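Local coordinates for protein magnesium-protoporphyrin O-methyltransferase (Synechocystis sp., PDB 4QDJ) that transfers a methyl group from S-adenosylmethionine to Mg-protoporphyrin IX, giving the monomethyl ester on the way to chlorophyll, at residues W24-G29 with D39-H44; D49-W54 with S222-A227; C71-L76 with E94-E99; I132-L137 with I161-P166. All blocks are in the same frame, centred on the assembly; numbering follows the deposited sequence. Where two conformers were deposited one is given.

Contact 1 (W24-G29 with D39-H44); sequences WRRIYG and DIRVGH. With SAM (S-adenosylmethionine), chain B.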
# COMPACT_ATOMS: atom_id res chain seq x y z
N TRP A 24 0.26 -14.75 2.55
CA TRP A 24 0.37 -13.62 1.63
C TRP A 24 1.65 -13.61 0.80
O TRP A 24 1.66 -13.11 -0.32
CB TRP A 24 0.13 -12.29 2.36
CG TRP A 24 -1.31 -12.13 2.71
CD1 TRP A 24 -1.91 -12.42 3.91
CD2 TRP A 24 -2.36 -11.69 1.84
NE1 TRP A 24 -3.26 -12.17 3.84
CE2 TRP A 24 -3.56 -11.72 2.58
CE3 TRP A 24 -2.40 -11.27 0.51
CZ2 TRP A 24 -4.79 -11.34 2.03
CZ3 TRP A 24 -3.62 -10.89 -0.03
CH2 TRP A 24 -4.79 -10.92 0.73
N ARG A 25 2.73 -14.18 1.33
CA ARG A 25 3.94 -14.35 0.53
C ARG A 25 3.63 -15.26 -0.65
O ARG A 25 4.14 -15.05 -1.76
CB ARG A 25 5.08 -14.93 1.37
CG ARG A 25 6.30 -15.33 0.56
CD ARG A 25 7.43 -15.83 1.44
NE ARG A 25 8.44 -16.55 0.66
CZ ARG A 25 9.58 -17.01 1.16
NH1 ARG A 25 9.88 -16.81 2.44
NH2 ARG A 25 10.43 -17.66 0.37
N ARG A 26 2.78 -16.25 -0.42
CA ARG A 26 2.38 -17.17 -1.48
C ARG A 26 1.46 -16.47 -2.49
O ARG A 26 1.69 -16.55 -3.69
CB ARG A 26 1.71 -18.42 -0.89
CG ARG A 26 1.06 -19.35 -1.91
CD ARG A 26 2.05 -19.82 -2.98
NE ARG A 26 3.16 -20.60 -2.44
CZ ARG A 26 3.25 -21.92 -2.50
NH1 ARG A 26 2.29 -22.64 -3.07
NH2 ARG A 26 4.30 -22.54 -1.99
N ILE A 27 0.44 -15.78 -1.99
CA ILE A 27 -0.48 -15.07 -2.87
C ILE A 27 0.25 -14.04 -3.73
O ILE A 27 0.05 -13.97 -4.94
CB ILE A 27 -1.61 -14.38 -2.08
CG1 ILE A 27 -2.52 -15.42 -1.41
CG2 ILE A 27 -2.44 -13.47 -2.99
CD1 ILE A 27 -3.61 -14.83 -0.54
N TYR A 28 1.11 -13.25 -3.09
CA TYR A 28 1.87 -12.20 -3.78
C TYR A 28 3.08 -12.74 -4.53
O TYR A 28 3.79 -11.98 -5.19
CB TYR A 28 2.33 -11.14 -2.79
CG TYR A 28 1.24 -10.27 -2.21
CD1 TYR A 28 0.01 -10.14 -2.85
CD2 TYR A 28 1.44 -9.57 -1.03
CE1 TYR A 28 -0.98 -9.34 -2.33
CE2 TYR A 28 0.45 -8.77 -0.50
CZ TYR A 28 -0.76 -8.66 -1.15
OH TYR A 28 -1.74 -7.85 -0.62
N GLY A 29 3.34 -14.04 -4.40
CA GLY A 29 4.51 -14.64 -5.01
C GLY A 29 4.15 -15.61 -6.12
O GLY A 29 3.23 -15.36 -6.90
N ASP A 39 -7.51 -15.72 -7.63
CA ASP A 39 -8.31 -14.55 -7.99
C ASP A 39 -7.78 -13.29 -7.30
O ASP A 39 -7.71 -12.22 -7.90
CB ASP A 39 -9.77 -14.79 -7.62
CG ASP A 39 -10.67 -13.64 -8.04
OD1 ASP A 39 -11.13 -13.64 -9.20
OD2 ASP A 39 -10.92 -12.75 -7.21
N ILE A 40 -7.39 -13.44 -6.04
CA ILE A 40 -6.81 -12.34 -5.27
C ILE A 40 -5.45 -11.94 -5.83
O ILE A 40 -5.15 -10.75 -5.96
CB ILE A 40 -6.68 -12.72 -3.78
CG1 ILE A 40 -8.06 -12.95 -3.17
CG2 ILE A 40 -5.93 -11.64 -3.01
CD1 ILE A 40 -8.02 -13.46 -1.74
N ARG A 41 -4.63 -12.93 -6.17
CA ARG A 41 -3.33 -12.68 -6.78
C ARG A 41 -3.47 -11.85 -8.05
O ARG A 41 -2.79 -10.84 -8.23
CB ARG A 41 -2.62 -14.00 -7.10
CG ARG A 41 -1.36 -13.84 -7.93
CD ARG A 41 -0.76 -15.19 -8.31
NE ARG A 41 -0.15 -15.86 -7.16
CZ ARG A 41 0.29 -17.11 -7.19
NH1 ARG A 41 0.18 -17.84 -8.30
NH2 ARG A 41 0.84 -17.65 -6.10
N VAL A 42 -4.38 -12.27 -8.93
CA VAL A 42 -4.60 -11.59 -10.20
C VAL A 42 -5.17 -10.18 -10.00
O VAL A 42 -4.73 -9.22 -10.64
CB VAL A 42 -5.53 -12.41 -11.12
CG1 VAL A 42 -5.92 -11.62 -12.36
CG2 VAL A 42 -4.86 -13.72 -11.51
N GLY A 43 -6.15 -10.06 -9.11
CA GLY A 43 -6.75 -8.76 -8.83
C GLY A 43 -5.75 -7.78 -8.25
O GLY A 43 -5.68 -6.62 -8.67
N HIS A 44 -4.98 -8.24 -7.28
CA HIS A 44 -3.96 -7.40 -6.66
C HIS A 44 -2.91 -6.97 -7.67
O HIS A 44 -2.45 -5.83 -7.65
CB HIS A 44 -3.31 -8.13 -5.48
CG HIS A 44 -2.09 -7.45 -4.96
ND1 HIS A 44 -0.81 -7.89 -5.24
CD2 HIS A 44 -1.94 -6.36 -4.17
CE1 HIS A 44 0.07 -7.10 -4.65
NE2 HIS A 44 -0.59 -6.17 -3.99
N SAM B . 0.53 -2.56 0.03
CA SAM B . 1.04 -3.90 -0.24
C SAM B . 0.57 -4.40 -1.60
O SAM B . -0.48 -3.97 -2.10
OXT SAM B . 1.22 -5.23 -2.23
CB SAM B . 0.67 -4.89 0.86
CG SAM B . -0.82 -5.09 1.15
SD SAM B . -1.11 -6.36 2.41
CE SAM B . -2.84 -6.79 2.11
C5' SAM B . -1.31 -5.33 3.88
C4' SAM B . 0.04 -4.94 4.47
O4' SAM B . -0.14 -3.79 5.27
C3' SAM B . 0.63 -6.01 5.37
O3' SAM B . 1.95 -6.29 4.94
C2' SAM B . 0.67 -5.38 6.75
O2' SAM B . 1.81 -5.77 7.48
C1' SAM B . 0.68 -3.90 6.41
N9 SAM B . 0.17 -3.05 7.50
C8 SAM B . -0.97 -3.23 8.23
N7 SAM B . -1.06 -2.22 9.12
C5 SAM B . 0.00 -1.40 8.96
C6 SAM B . 0.40 -0.23 9.59
N6 SAM B . -0.33 0.28 10.58
N1 SAM B . 1.56 0.39 9.19
C2 SAM B . 2.32 -0.13 8.17
N3 SAM B . 1.92 -1.30 7.54
C4 SAM B . 0.78 -1.91 7.93
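Tyr28 and His44 meet in an offset stack between the N-terminal helices of this class I methyltransferase fold, where the end of helix 19-27 lies against helix 35-58. The ring planes are 28° apart and the centroids 4.0 Å apart. Tyr28 CE1 sits over the centre of the imidazole. CG of His44 is anti to its backbone N (chi1 169°), on the side where Tyr28 CE1 lies 3.4 Å from it.

Two hydrogen bonds tie the end of helix 19-27 to Arg41. Its NE donates to Ile27 O at 2.9 Å and its NH2 to Arg26 O at 2.8 Å. Both oxygens lie near the guanidinium plane, and Gly29 O lies over one face. Arg26 O also accepts from Gly29 N, and the two donors come from opposite faces of its plane. Gly31 O takes a further bond from Arg41 NH2.

The apolar part centres on Ile40 CG2, which touches Trp24 CZ3 and, at 3.9 Å, Ile27 CG2.

Both stacked rings line the cofactor pocket. His44 NE2 donates to the carboxylate of S-adenosylmethionine, at 2.7 Å to OXT and more weakly to O. Tyr28 OH lies 3.1 Å from CE of S-adenosylmethionine, the methyl carbon that is transferred.

Contact 2 (D49-W54 with S222-A227); sequences DSVVAW and SRILEA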
# COMPACT_ATOMS: atom_id res chain seq x y z
N ASP A 49 -0.40 -2.87 -11.13
CA ASP A 49 -0.11 -2.45 -12.50
C ASP A 49 -0.80 -1.14 -12.88
O ASP A 49 -0.24 -0.33 -13.61
CB ASP A 49 -0.46 -3.56 -13.50
CG ASP A 49 0.52 -4.72 -13.45
OD1 ASP A 49 1.63 -4.56 -12.91
OD2 ASP A 49 0.17 -5.81 -13.96
N SER A 50 -2.02 -0.94 -12.39
CA SER A 50 -2.76 0.29 -12.66
C SER A 50 -2.06 1.50 -12.06
O SER A 50 -1.98 2.56 -12.68
CB SER A 50 -4.19 0.19 -12.12
OG SER A 50 -4.97 -0.72 -12.88
N VAL A 51 -1.56 1.35 -10.84
CA VAL A 51 -0.87 2.45 -10.17
C VAL A 51 0.47 2.76 -10.83
O VAL A 51 0.80 3.92 -11.08
CB VAL A 51 -0.71 2.17 -8.66
CG1 VAL A 51 0.18 3.23 -8.00
CG2 VAL A 51 -2.07 2.14 -7.99
N VAL A 52 1.23 1.71 -11.14
CA VAL A 52 2.48 1.88 -11.87
C VAL A 52 2.23 2.61 -13.19
O VAL A 52 2.96 3.54 -13.55
CB VAL A 52 3.18 0.53 -12.13
CG1 VAL A 52 4.39 0.72 -13.05
CG2 VAL A 52 3.61 -0.10 -10.81
N ALA A 53 1.17 2.20 -13.89
CA ALA A 53 0.82 2.81 -15.17
C ALA A 53 0.51 4.30 -15.04
O ALA A 53 0.90 5.10 -15.89
CB ALA A 53 -0.34 2.07 -15.82
N TRP A 54 -0.21 4.67 -13.98
CA TRP A 54 -0.51 6.08 -13.72
C TRP A 54 0.78 6.88 -13.59
O TRP A 54 0.94 7.93 -14.21
CB TRP A 54 -1.28 6.24 -12.41
CG TRP A 54 -2.76 6.01 -12.49
CD1 TRP A 54 -3.51 5.82 -13.61
CD2 TRP A 54 -3.66 5.94 -11.38
NE1 TRP A 54 -4.83 5.63 -13.27
CE2 TRP A 54 -4.95 5.70 -11.91
CE3 TRP A 54 -3.51 6.05 -10.00
CZ2 TRP A 54 -6.07 5.58 -11.10
CZ3 TRP A 54 -4.63 5.93 -9.19
CH2 TRP A 54 -5.89 5.70 -9.75
N SER A 222 -11.07 -3.58 -5.19
CA SER A 222 -10.19 -2.51 -4.75
C SER A 222 -10.47 -1.23 -5.52
O SER A 222 -10.22 -1.15 -6.73
CB SER A 222 -8.73 -2.92 -4.89
OG SER A 222 -7.87 -2.02 -4.21
N ARG A 223 -10.99 -0.24 -4.82
CA ARG A 223 -11.23 1.08 -5.38
C ARG A 223 -9.97 1.92 -5.18
O ARG A 223 -9.46 2.02 -4.07
CB ARG A 223 -12.42 1.74 -4.66
CG ARG A 223 -12.71 3.16 -5.08
CD ARG A 223 -13.20 3.24 -6.52
NE ARG A 223 -13.84 4.52 -6.79
CZ ARG A 223 -13.76 5.18 -7.94
NH1 ARG A 223 -13.06 4.68 -8.95
NH2 ARG A 223 -14.38 6.35 -8.08
N ILE A 224 -9.48 2.52 -6.26
CA ILE A 224 -8.23 3.28 -6.20
C ILE A 224 -8.50 4.77 -6.42
O ILE A 224 -9.15 5.15 -7.39
CB ILE A 224 -7.24 2.79 -7.28
CG1 ILE A 224 -7.22 1.27 -7.34
CG2 ILE A 224 -5.84 3.35 -7.01
CD1 ILE A 224 -6.48 0.71 -8.54
N LEU A 225 -7.99 5.60 -5.52
CA LEU A 225 -8.13 7.05 -5.65
C LEU A 225 -6.77 7.73 -5.69
O LEU A 225 -5.92 7.48 -4.84
CB LEU A 225 -8.94 7.63 -4.48
CG LEU A 225 -10.36 7.10 -4.26
CD1 LEU A 225 -10.99 7.78 -3.05
CD2 LEU A 225 -11.21 7.32 -5.50
N GLU A 226 -6.58 8.59 -6.68
CA GLU A 226 -5.42 9.47 -6.72
C GLU A 226 -5.86 10.83 -6.20
O GLU A 226 -6.76 11.45 -6.77
CB GLU A 226 -4.87 9.61 -8.14
CG GLU A 226 -3.70 10.57 -8.25
CD GLU A 226 -3.29 10.83 -9.69
OE1 GLU A 226 -4.18 10.99 -10.54
OE2 GLU A 226 -2.07 10.86 -9.96
N ALA A 227 -5.24 11.28 -5.12
CA ALA A 227 -5.57 12.57 -4.54
C ALA A 227 -4.39 13.52 -4.70
O ALA A 227 -3.24 13.15 -4.49
CB ALA A 227 -5.93 12.42 -3.07
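Trp54 of helix 35-58 packs on Ile224 of strand 221-229. This is helix-on-sheet packing in the class I methyltransferase fold. The two short axes run nearly parallel, at 19°, and stand 10.6 Å apart. No hydrogen bond crosses between the segments.

The apolar contacts gather on Ile224 CG2. The six-membered end of the Trp54 indole meets Ile224 CG2 through CZ3 and CH2, each at 3.6 Å. Val51 CG2 reaches the same methyl at 4.1 Å, one turn back along the helix. Ser50 CB lies near Ile224 CD1. Trp54 CZ3 also touches Glu226 CB at 3.8 Å. There the two side chains run past one another in opposing directions, with the ring and carboxylate planes 17° apart.

The polar partners lie outside the two segments. Glu226 OE2 forms salt bridges with Arg211 and Arg159. Arg211 also makes a cation-pi contact with Trp54 and a hydrogen bond to Trp54 O. An alanine at Trp54 would probably open a gap over Ile224 CG2 and Glu226 CB and leave Arg211 without its aromatic partner.

The chemistry is thus divided. Methyl, methylene and ring carbons fill the interface, while OE2 of the buried Glu226 carboxylate is held by two arginines, which probably balance its charge.

Contact 3 (C71-L76 with E94-E99); sequences CGVGSL and EKMVGE. With SAM (S-adenosylmethionine), chain B.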
# COMPACT_ATOMS: atom_id res chain seq x y z
N CYS A 71 4.08 -1.59 2.63
CA CYS A 71 4.57 -2.07 1.34
C CYS A 71 4.50 -3.58 1.13
O CYS A 71 4.71 -4.06 0.02
CB CYS A 71 6.02 -1.60 1.13
SG CYS A 71 7.21 -2.30 2.29
N GLY A 72 4.21 -4.32 2.19
CA GLY A 72 4.12 -5.77 2.09
C GLY A 72 5.44 -6.38 1.64
O GLY A 72 6.49 -6.05 2.18
N VAL A 73 5.38 -7.25 0.64
CA VAL A 73 6.59 -7.88 0.11
C VAL A 73 7.16 -7.10 -1.08
O VAL A 73 7.94 -7.64 -1.87
CB VAL A 73 6.36 -9.36 -0.29
CG1 VAL A 73 5.99 -10.20 0.92
CG2 VAL A 73 5.28 -9.46 -1.37
N GLY A 74 6.76 -5.84 -1.21
CA GLY A 74 7.33 -4.96 -2.21
C GLY A 74 6.73 -5.06 -3.60
O GLY A 74 7.37 -4.69 -4.58
N SER A 75 5.50 -5.57 -3.69
CA SER A 75 4.83 -5.76 -4.98
C SER A 75 4.74 -4.47 -5.80
O SER A 75 4.81 -4.51 -7.02
CB SER A 75 3.43 -6.33 -4.78
OG SER A 75 3.49 -7.61 -4.16
N LEU A 76 4.58 -3.34 -5.12
CA LEU A 76 4.56 -2.05 -5.79
C LEU A 76 5.93 -1.38 -5.77
O LEU A 76 6.35 -0.78 -6.75
CB LEU A 76 3.52 -1.12 -5.16
CG LEU A 76 3.47 0.29 -5.76
CD1 LEU A 76 2.97 0.26 -7.19
CD2 LEU A 76 2.62 1.20 -4.90
N GLU A 94 7.88 -7.05 10.27
CA GLU A 94 9.28 -7.29 9.95
C GLU A 94 9.45 -8.45 8.97
O GLU A 94 10.37 -8.45 8.16
CB GLU A 94 10.10 -7.53 11.23
CG GLU A 94 9.63 -8.69 12.09
CD GLU A 94 10.45 -8.85 13.35
OE1 GLU A 94 11.35 -8.01 13.59
OE2 GLU A 94 10.21 -9.81 14.10
N LYS A 95 8.56 -9.44 9.04
CA LYS A 95 8.63 -10.57 8.12
C LYS A 95 8.35 -10.14 6.69
O LYS A 95 9.06 -10.53 5.76
CB LYS A 95 7.68 -11.70 8.55
CG LYS A 95 8.09 -12.39 9.84
CD LYS A 95 7.82 -13.88 9.79
CE LYS A 95 8.80 -14.59 8.86
NZ LYS A 95 8.67 -16.07 8.95
N MET A 96 7.30 -9.34 6.50
CA MET A 96 6.98 -8.84 5.17
C MET A 96 8.11 -7.97 4.62
O MET A 96 8.52 -8.13 3.47
CB MET A 96 5.65 -8.07 5.18
CG MET A 96 4.44 -8.91 5.61
SD MET A 96 3.92 -10.14 4.40
CE MET A 96 2.96 -9.13 3.27
N VAL A 97 8.62 -7.07 5.46
CA VAL A 97 9.75 -6.21 5.11
C VAL A 97 10.98 -7.01 4.69
O VAL A 97 11.63 -6.69 3.69
CB VAL A 97 10.15 -5.29 6.30
CG1 VAL A 97 11.51 -4.65 6.05
CG2 VAL A 97 9.10 -4.23 6.53
N GLY A 98 11.28 -8.05 5.46
CA GLY A 98 12.43 -8.89 5.18
C GLY A 98 12.32 -9.56 3.82
O GLY A 98 13.30 -9.66 3.08
N GLU A 99 11.11 -10.01 3.49
CA GLU A 99 10.87 -10.65 2.20
C GLU A 99 10.98 -9.63 1.07
O GLU A 99 11.52 -9.94 0.01
CB GLU A 99 9.50 -11.33 2.19
CG GLU A 99 9.20 -12.11 0.91
CD GLU A 99 10.07 -13.35 0.76
OE1 GLU A 99 10.64 -13.81 1.77
OE2 GLU A 99 10.17 -13.85 -0.38
N SAM B . 0.53 -2.56 0.03
CA SAM B . 1.04 -3.90 -0.24
C SAM B . 0.57 -4.40 -1.60
O SAM B . -0.48 -3.97 -2.10
OXT SAM B . 1.22 -5.23 -2.23
CB SAM B . 0.67 -4.89 0.86
CG SAM B . -0.82 -5.09 1.15
SD SAM B . -1.11 -6.36 2.41
CE SAM B . -2.84 -6.79 2.11
C5' SAM B . -1.31 -5.33 3.88
C4' SAM B . 0.04 -4.94 4.47
O4' SAM B . -0.14 -3.79 5.27
C3' SAM B . 0.63 -6.01 5.37
O3' SAM B . 1.95 -6.29 4.94
C2' SAM B . 0.67 -5.38 6.75
O2' SAM B . 1.81 -5.77 7.48
C1' SAM B . 0.68 -3.90 6.41
N9 SAM B . 0.17 -3.05 7.50
C8 SAM B . -0.97 -3.23 8.23
N7 SAM B . -1.06 -2.22 9.12
C5 SAM B . 0.00 -1.40 8.96
C6 SAM B . 0.40 -0.23 9.59
N6 SAM B . -0.33 0.28 10.58
N1 SAM B . 1.56 0.39 9.19
C2 SAM B . 2.32 -0.13 8.17
N3 SAM B . 1.92 -1.30 7.54
C4 SAM B . 0.78 -1.91 7.93
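Met96 bends over Gly72, and Val73 lies beside Glu99. The Met96 chain folds at chi2 (-71°) and chi3 (-81°), which turns CE back over the loop. There Met96 CE lies 3.7 Å from Gly72 CA and 4.0 Å from Val73 CG1. Met96 CE also lies 3.4 Å from O3' of the S-adenosylmethionine ribose. The methyl therefore touches the glycine loop and the cofactor together. An alanine at Met96 would probably open a gap between Gly72, Val73 and the ribose and take away the packing of the methyl against O3'.

Val73 and Glu99 lie side by side and point the same way. Val73 CG1 meets Glu99 CG at 3.7 Å, so the acid offers its aliphatic part here. Its OE1 forms a salt bridge with Arg25.

The backbones are close, with Gly72 O and Met96 O 3.2 Å apart. Both are acceptors, and no hydrogen bond joins the segments. Gly72 has a positive phi of 61°, and a side chain on it would clash with CB of the cofactor. This is the glycine-rich loop that follows the first strand in class I methyltransferases.

The loop joins strand 65-69 to helix 77-82, and helix 94-108 packs against it after strand 86-91. Phe21 of helix 19-27 touches Met96 and Glu99, while Val97 rests on strand 115-118.

Contact 4 (I132-L137 with I161-P166); sequences ICLDVL and ILSFAP. With SAM (S-adenosylmethionine), chain B.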
# COMPACT_ATOMS: atom_id res chain seq x y z
N ILE A 132 1.88 6.52 -1.19
CA ILE A 132 0.97 5.48 -1.67
C ILE A 132 0.67 4.47 -0.57
O ILE A 132 1.57 4.02 0.13
CB ILE A 132 1.56 4.74 -2.90
CG1 ILE A 132 2.01 5.74 -3.97
CG2 ILE A 132 0.54 3.76 -3.47
CD1 ILE A 132 2.68 5.09 -5.16
N CYS A 133 -0.60 4.12 -0.43
CA CYS A 133 -1.03 3.14 0.56
C CYS A 133 -2.08 2.23 -0.06
O CYS A 133 -3.26 2.60 -0.13
CB CYS A 133 -1.57 3.85 1.79
SG CYS A 133 -1.96 2.78 3.18
N LEU A 134 -1.66 1.06 -0.51
CA LEU A 134 -2.54 0.13 -1.22
C LEU A 134 -2.94 -1.06 -0.38
O LEU A 134 -2.08 -1.75 0.18
CB LEU A 134 -1.88 -0.38 -2.50
CG LEU A 134 -1.45 0.64 -3.56
CD1 LEU A 134 -0.95 -0.09 -4.80
CD2 LEU A 134 -2.60 1.57 -3.91
N ASP A 135 -4.24 -1.32 -0.31
CA ASP A 135 -4.79 -2.50 0.35
C ASP A 135 -4.31 -2.66 1.79
O ASP A 135 -4.03 -3.77 2.25
CB ASP A 135 -4.49 -3.77 -0.46
CG ASP A 135 -5.17 -3.78 -1.82
OD1 ASP A 135 -5.97 -2.86 -2.11
OD2 ASP A 135 -4.91 -4.71 -2.61
N VAL A 136 -4.20 -1.54 2.50
CA VAL A 136 -3.79 -1.55 3.90
C VAL A 136 -4.96 -1.11 4.78
O VAL A 136 -5.20 -1.69 5.84
CB VAL A 136 -2.59 -0.61 4.13
CG1 VAL A 136 -2.26 -0.51 5.61
CG2 VAL A 136 -1.38 -1.10 3.34
N LEU A 137 -5.69 -0.10 4.32
CA LEU A 137 -6.80 0.47 5.09
C LEU A 137 -7.91 -0.53 5.37
O LEU A 137 -8.71 -0.34 6.28
CB LEU A 137 -7.36 1.70 4.37
CG LEU A 137 -6.40 2.87 4.19
CD1 LEU A 137 -7.05 3.99 3.40
CD2 LEU A 137 -5.91 3.38 5.55
N ILE A 161 -2.02 8.43 -2.98
CA ILE A 161 -2.79 7.40 -3.68
C ILE A 161 -3.20 6.32 -2.68
O ILE A 161 -2.36 5.80 -1.95
CB ILE A 161 -1.98 6.77 -4.83
CG1 ILE A 161 -1.72 7.82 -5.91
CG2 ILE A 161 -2.71 5.57 -5.41
CD1 ILE A 161 -0.69 7.39 -6.94
N LEU A 162 -4.49 6.00 -2.66
CA LEU A 162 -5.03 5.02 -1.72
C LEU A 162 -5.88 3.99 -2.44
O LEU A 162 -6.48 4.29 -3.47
CB LEU A 162 -5.93 5.70 -0.68
CG LEU A 162 -5.40 6.87 0.15
CD1 LEU A 162 -6.53 7.45 0.98
CD2 LEU A 162 -4.25 6.43 1.03
N SER A 163 -5.93 2.78 -1.90
CA SER A 163 -6.93 1.82 -2.33
C SER A 163 -7.65 1.23 -1.13
O SER A 163 -7.08 1.11 -0.04
CB SER A 163 -6.33 0.73 -3.22
OG SER A 163 -5.51 -0.16 -2.48
N PHE A 164 -8.91 0.87 -1.32
CA PHE A 164 -9.74 0.34 -0.24
C PHE A 164 -10.87 -0.49 -0.83
O PHE A 164 -11.19 -0.37 -2.01
CB PHE A 164 -10.30 1.48 0.61
CG PHE A 164 -11.18 2.44 -0.14
CD1 PHE A 164 -10.63 3.47 -0.89
CD2 PHE A 164 -12.56 2.31 -0.11
CE1 PHE A 164 -11.44 4.35 -1.59
CE2 PHE A 164 -13.38 3.19 -0.80
CZ PHE A 164 -12.81 4.21 -1.54
N ALA A 165 -11.46 -1.34 -0.00
CA ALA A 165 -12.65 -2.09 -0.40
C ALA A 165 -13.86 -1.21 -0.14
O ALA A 165 -14.14 -0.85 1.00
CB ALA A 165 -12.75 -3.38 0.38
N PRO A 166 -14.60 -0.86 -1.21
CA PRO A 166 -15.74 0.05 -1.05
C PRO A 166 -16.91 -0.61 -0.33
O PRO A 166 -17.17 -1.81 -0.50
CB PRO A 166 -16.11 0.39 -2.50
CG PRO A 166 -15.63 -0.77 -3.29
CD PRO A 166 -14.38 -1.25 -2.61
N SAM B . 0.53 -2.56 0.03
CA SAM B . 1.04 -3.90 -0.24
C SAM B . 0.57 -4.40 -1.60
O SAM B . -0.48 -3.97 -2.10
OXT SAM B . 1.22 -5.23 -2.23
CB SAM B . 0.67 -4.89 0.86
CG SAM B . -0.82 -5.09 1.15
SD SAM B . -1.11 -6.36 2.41
CE SAM B . -2.84 -6.79 2.11
C5' SAM B . -1.31 -5.33 3.88
C4' SAM B . 0.04 -4.94 4.47
O4' SAM B . -0.14 -3.79 5.27
C3' SAM B . 0.63 -6.01 5.37
O3' SAM B . 1.95 -6.29 4.94
C2' SAM B . 0.67 -5.38 6.75
O2' SAM B . 1.81 -5.77 7.48
C1' SAM B . 0.68 -3.90 6.41
N9 SAM B . 0.17 -3.05 7.50
C8 SAM B . -0.97 -3.23 8.23
N7 SAM B . -1.06 -2.22 9.12
C5 SAM B . 0.00 -1.40 8.96
C6 SAM B . 0.40 -0.23 9.59
N6 SAM B . -0.33 0.28 10.58
N1 SAM B . 1.56 0.39 9.19
C2 SAM B . 2.32 -0.13 8.17
N3 SAM B . 1.92 -1.30 7.54
C4 SAM B . 0.78 -1.91 7.93
O HOH W 1 -5.03 1.20 1.73
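Ile132 and Cys133 pair in parallel with Ile161 and Leu162, through hydrogen bonds from Cys133 N to Ile161 O (2.9 Å) and from Ser163 N to Cys133 O (3.2 Å). These are the two strands of a beta-alpha-beta unit, joined by helix 142-155.

Ile132 and Ile161 lie side by side on one face of the sheet, pointing the same way, and both touch Leu55 of helix 35-58. On the other face Cys133 CB meets Leu162 CD2 at 3.8 Å. Leu137 CD1 adds to that side near Leu162 CD1.

Past the paired residues, Ser163 holds the loop. Its OG lies between the backbone N and the carbonyl carbon (chi1 71°) and donates to Asp135 OD1 at 2.8 Å, meeting it from above the carboxylate plane. Ser222 also bonds to OD1, and Tyr220 to OD2. A water donates to Cys133 O and Ser163 O and accepts from Val136 N, bridging the strands where they part.

The loop then faces the cofactor. Leu134 O accepts from the amino N of S-adenosylmethionine at 2.7 Å, and Asp135 O lies 3.2 Å from the methyl CE. Hydroxyls grip the buried Asp135 carboxylate, which probably steadies the loop that presents these two carbonyls.

In the fold
Along the chain contact 1 comes first, and contact 2 spans both contact 3 and then contact 4. Contacts 1 and 2 both use helix 35-58, with centres about 17 Å apart. Contacts 2 and 4 are the closest pair, about 9 Å between centres, and share the sheet through neighbouring strands 159-164 and 221-229. Contacts 2 and 3 are about 19 Å apart, on opposite sides of the chain's centre, yet Leu76 packs on Val51 and Val52. Leu76 also reaches Ile132 and Leu134 of contact 4. Contacts 1, 3 and 4 all touch S-adenosylmethionine, so the N-terminal helices, helix 94-108 and two loops after sheet strands each contribute to one cofactor pocket.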